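Local coordinates for protein imidazolonepropionase (Unidentified, PDB 2Q09) that catalyses the hydrolytic opening of imidazolone-5-propanoate to N-formimidoyl-L-glutamate, the third step of histidine degradation, at residues 70-75 against 313-318; 134-139 against 372-377. All coordinates share one frame; numbering follows the deposited sequence.

Interaction 1. Residues 70-75 against 313-318; sequences DCHTHL and AVSSDI. With FE (Fe (III) ion), chain B.
H72, H74 and D317 meet at one iron(III) ion, which bridges the two segments. H72 NE2 binds it at 2.2 Å and H74 NE2 at 2.1 Å, while D317 OD1, from segment 313-318, binds it at 2.3 Å. OD1 also lies near the plane of both rings, at their edges, and the carboxylate plane stands 80° from that of H72. With H72 CG anti to its backbone N (chi1 -179°), the ring runs alongside the D317 side chain and points the same way. H242 and a water fill out the metal shell, and that water also donates to D317 OD2; ND1 of H72 is hydrogen-bonded to D264, which together with the iron holds the ring's rotation. The H-x-H pair H72 and H74 around the end of the first barrel strand, and an aspartate following the last, 312-314, are the metal signature of the amidohydrolase TIM barrel. Away from the metal, the buried carboxylate of D70 receives three bonds. S315 OG donates to D70 OD2 at 2.5 Å, nearly along the C-O axis, and S316 N reaches the syn lone pair of the same oxygen almost straight, at 171°. S316 OG gives its proton to D70 OD1 at 2.6 Å, again on the syn side. An alanine at D70 would probably leave both serine hydroxyls and the S316 amide without their acceptor, letting the turn that carries D317 shift. At the far end H74 N donates to I318 O (2.7 Å), and I318 CG2 packs on L75 CB at 4.0 Å.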
# COMPACT_ATOMS: atom_id res chain seq x y z
N ASP A 70 -2.40 2.95 -2.37
CA ASP A 70 -2.51 2.07 -1.19
C ASP A 70 -1.25 1.20 -1.25
O ASP A 70 -1.21 0.19 -1.96
CB ASP A 70 -3.77 1.20 -1.30
CG ASP A 70 -4.23 0.65 0.03
OD1 ASP A 70 -5.28 -0.02 0.04
OD2 ASP A 70 -3.57 0.90 1.06
N CYS A 71 -0.23 1.59 -0.50
CA CYS A 71 1.07 0.92 -0.54
C CYS A 71 1.31 -0.30 0.33
O CYS A 71 2.45 -0.75 0.43
CB CYS A 71 2.17 1.96 -0.26
SG CYS A 71 2.14 2.68 1.44
N HIS A 72 0.27 -0.85 0.95
CA HIS A 72 0.45 -2.01 1.80
C HIS A 72 -0.82 -2.85 1.91
O HIS A 72 -1.68 -2.56 2.74
CB HIS A 72 0.90 -1.56 3.20
CG HIS A 72 1.15 -2.68 4.16
ND1 HIS A 72 2.31 -2.78 4.90
CD2 HIS A 72 0.37 -3.72 4.55
CE1 HIS A 72 2.24 -3.84 5.69
NE2 HIS A 72 1.07 -4.42 5.49
N THR A 73 -0.96 -3.85 1.05
CA THR A 73 -2.13 -4.71 1.14
C THR A 73 -1.81 -6.19 0.95
O THR A 73 -0.75 -6.54 0.41
CB THR A 73 -3.24 -4.34 0.11
OG1 THR A 73 -3.02 -5.05 -1.12
CG2 THR A 73 -3.24 -2.85 -0.16
N HIS A 74 -2.72 -7.02 1.43
CA HIS A 74 -2.64 -8.48 1.31
C HIS A 74 -4.00 -8.85 0.72
O HIS A 74 -4.61 -9.82 1.15
CB HIS A 74 -2.57 -9.16 2.69
CG HIS A 74 -1.41 -8.74 3.55
ND1 HIS A 74 -0.39 -9.61 3.89
CD2 HIS A 74 -1.18 -7.61 4.25
CE1 HIS A 74 0.41 -9.02 4.76
NE2 HIS A 74 -0.04 -7.81 5.00
N LEU A 75 -4.49 -8.10 -0.27
CA LEU A 75 -5.82 -8.37 -0.81
C LEU A 75 -6.03 -9.68 -1.56
O LEU A 75 -7.17 -10.05 -1.85
CB LEU A 75 -6.30 -7.19 -1.68
CG LEU A 75 -5.64 -6.88 -3.02
CD1 LEU A 75 -6.18 -7.83 -4.11
CD2 LEU A 75 -5.96 -5.43 -3.39
N ALA A 313 3.29 7.36 5.53
CA ALA A 313 2.30 6.94 4.55
C ALA A 313 1.17 6.30 5.35
O ALA A 313 1.36 5.91 6.50
CB ALA A 313 2.91 5.93 3.58
N VAL A 314 -0.01 6.23 4.74
CA VAL A 314 -1.16 5.61 5.38
C VAL A 314 -1.69 4.56 4.40
O VAL A 314 -1.82 4.85 3.20
CB VAL A 314 -2.29 6.62 5.66
CG1 VAL A 314 -3.54 5.89 6.13
CG2 VAL A 314 -1.84 7.62 6.73
N SER A 315 -1.98 3.36 4.89
CA SER A 315 -2.46 2.29 4.03
C SER A 315 -3.53 1.44 4.72
O SER A 315 -3.62 1.44 5.94
CB SER A 315 -1.29 1.40 3.60
OG SER A 315 -1.72 0.40 2.68
N SER A 316 -4.32 0.72 3.93
CA SER A 316 -5.41 -0.11 4.44
C SER A 316 -5.00 -1.45 5.06
O SER A 316 -5.72 -2.00 5.90
CB SER A 316 -6.40 -0.40 3.31
OG SER A 316 -5.79 -1.21 2.31
N ASP A 317 -3.84 -1.96 4.66
CA ASP A 317 -3.34 -3.25 5.15
C ASP A 317 -4.41 -4.33 4.94
O ASP A 317 -4.49 -5.28 5.73
CB ASP A 317 -2.96 -3.17 6.63
CG ASP A 317 -2.26 -4.44 7.13
OD1 ASP A 317 -1.54 -5.07 6.32
OD2 ASP A 317 -2.41 -4.79 8.33
N ILE A 318 -5.21 -4.20 3.89
CA ILE A 318 -6.26 -5.18 3.61
C ILE A 318 -5.75 -6.61 3.76
O ILE A 318 -4.84 -7.02 3.05
CB ILE A 318 -6.81 -5.06 2.17
CG1 ILE A 318 -7.47 -3.70 1.96
CG2 ILE A 318 -7.83 -6.19 1.89
CD1 ILE A 318 -7.89 -3.45 0.52
FE FE B . 0.39 -6.30 6.37
O HOH W 1 -0.80 4.02 0.88
O HOH W 2 -0.44 -6.46 8.66

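Interaction 2. Residues 134-139 against 372-377; sequences GVTTVE and LADFLV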
# COMPACT_ATOMS: atom_id res chain seq x y z
N GLY A 134 -10.83 5.82 -5.83
CA GLY A 134 -9.82 6.68 -6.41
C GLY A 134 -8.41 6.11 -6.35
O GLY A 134 -7.45 6.82 -6.65
N VAL A 135 -8.26 4.85 -5.96
CA VAL A 135 -6.92 4.26 -5.89
C VAL A 135 -6.45 3.90 -7.30
O VAL A 135 -7.13 3.17 -8.02
CB VAL A 135 -6.91 2.99 -5.02
CG1 VAL A 135 -5.51 2.36 -5.03
CG2 VAL A 135 -7.31 3.33 -3.58
N THR A 136 -5.30 4.43 -7.70
CA THR A 136 -4.78 4.17 -9.04
C THR A 136 -3.53 3.31 -9.04
O THR A 136 -3.10 2.82 -10.08
CB THR A 136 -4.50 5.50 -9.78
OG1 THR A 136 -3.71 6.35 -8.94
CG2 THR A 136 -5.82 6.19 -10.10
N THR A 137 -2.94 3.13 -7.86
CA THR A 137 -1.76 2.27 -7.70
C THR A 137 -1.94 1.52 -6.38
O THR A 137 -2.18 2.14 -5.33
CB THR A 137 -0.44 3.06 -7.62
OG1 THR A 137 -0.18 3.70 -8.87
CG2 THR A 137 0.72 2.12 -7.28
N VAL A 138 -1.85 0.20 -6.43
CA VAL A 138 -2.00 -0.61 -5.22
C VAL A 138 -0.84 -1.60 -5.12
O VAL A 138 -0.38 -2.13 -6.12
CB VAL A 138 -3.35 -1.39 -5.21
CG1 VAL A 138 -3.44 -2.31 -6.44
CG2 VAL A 138 -3.47 -2.21 -3.94
N GLU A 139 -0.36 -1.81 -3.90
CA GLU A 139 0.72 -2.76 -3.65
C GLU A 139 0.06 -4.03 -3.10
O GLU A 139 -0.77 -3.95 -2.19
CB GLU A 139 1.70 -2.20 -2.61
CG GLU A 139 2.92 -3.10 -2.36
CD GLU A 139 2.86 -3.84 -1.03
OE1 GLU A 139 1.75 -4.01 -0.47
OE2 GLU A 139 3.93 -4.26 -0.55
N LEU A 372 3.71 10.91 -14.26
CA LEU A 372 2.63 10.15 -14.89
C LEU A 372 1.27 10.79 -14.68
O LEU A 372 1.01 11.38 -13.62
CB LEU A 372 2.63 8.71 -14.38
CG LEU A 372 3.88 7.90 -14.77
CD1 LEU A 372 3.95 6.62 -13.95
CD2 LEU A 372 3.86 7.60 -16.27
N ALA A 373 0.41 10.68 -15.69
CA ALA A 373 -0.91 11.28 -15.63
C ALA A 373 -1.94 10.41 -14.90
O ALA A 373 -2.87 9.89 -15.52
CB ALA A 373 -1.41 11.60 -17.04
N ASP A 374 -1.74 10.27 -13.59
CA ASP A 374 -2.65 9.50 -12.74
C ASP A 374 -3.31 10.53 -11.84
O ASP A 374 -2.72 10.96 -10.84
CB ASP A 374 -1.86 8.49 -11.90
CG ASP A 374 -1.39 7.29 -12.71
OD1 ASP A 374 -1.47 7.34 -13.95
OD2 ASP A 374 -0.94 6.30 -12.09
N PHE A 375 -4.51 10.95 -12.20
CA PHE A 375 -5.20 11.95 -11.39
C PHE A 375 -6.69 11.70 -11.32
O PHE A 375 -7.25 10.89 -12.07
CB PHE A 375 -4.90 13.36 -11.93
CG PHE A 375 -5.27 13.57 -13.36
CD1 PHE A 375 -6.56 13.94 -13.72
CD2 PHE A 375 -4.32 13.41 -14.37
CE1 PHE A 375 -6.90 14.17 -15.05
CE2 PHE A 375 -4.65 13.63 -15.70
CZ PHE A 375 -5.94 14.00 -16.05
N LEU A 376 -7.34 12.42 -10.41
CA LEU A 376 -8.77 12.25 -10.18
C LEU A 376 -9.53 13.57 -10.15
O LEU A 376 -9.05 14.55 -9.58
CB LEU A 376 -8.99 11.55 -8.84
CG LEU A 376 -8.09 10.36 -8.51
CD1 LEU A 376 -8.25 9.99 -7.04
CD2 LEU A 376 -8.46 9.18 -9.42
N VAL A 377 -10.72 13.57 -10.73
CA VAL A 377 -11.58 14.75 -10.71
C VAL A 377 -12.74 14.38 -9.80
O VAL A 377 -13.48 13.43 -10.07
CB VAL A 377 -12.14 15.09 -12.10
CG1 VAL A 377 -13.11 16.26 -11.99
CG2 VAL A 377 -11.00 15.44 -13.05
O HOH W 3 -1.14 6.05 -9.25
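T136 OG1, T137 OG1 and D374 OD2 close around a single water, a polar link between the segments. The water lies 2.6 Å from T136 OG1 and equally far from T137 OG1, and it donates to D374 OD2 at 2.9 Å. D374 OD2 also forms a salt bridge with R168, and OD1 accepts from the N401 amide, so the buried carboxylate has partners at both oxygens. Beside this, apolar groups meet: the T136 and L376 side chains slide past each other in opposite directions, with T136 CG2 at 4.0 Å from L376 CD2. L376 CG lies anti to its carbonyl carbon (chi1 -44°), and the other methyl, CD1, comes to 3.3 Å from G134 O. G134 has phi of 109° and closes helix 116-133 in a Schellman motif; a CB there would lie 2.9 Å from L376 CD1, so both the backbone angles and the L376 methyl disfavour any side chain. The touching parts run nearly antiparallel, 166° apart, yet no direct hydrogen bond joins them. Strand 63-73 pairs with both strands, so this contact lies where the start of a TIM-barrel strand meets the smaller beta domain, a junction found in amidohydrolases that carry a small beta domain beside the barrel.

Overall arrangement
From the N terminus the chain reaches 70-75 at the end of strand 63-73, then 134-139 on the neighbouring parallel strand, then 313-318, and finally 372-377. The segments therefore alternate: interaction 1 closes a loop of 237 residues, interaction 2 one of 232, and the loops cross without nesting. Interaction 1 brings the first barrel strand to the last at the metal site; interaction 2, with its centre 15 Å away, ties the start of strand 135-141, the end away from the metal, to the segment entering strand 375-378. Direct contact between them runs through D70 O with E139 N and T73 OG1 with E139 O, both probable hydrogen bonds. Strand 63-73 is thus shared, neighbouring both 135-141 and 375-378.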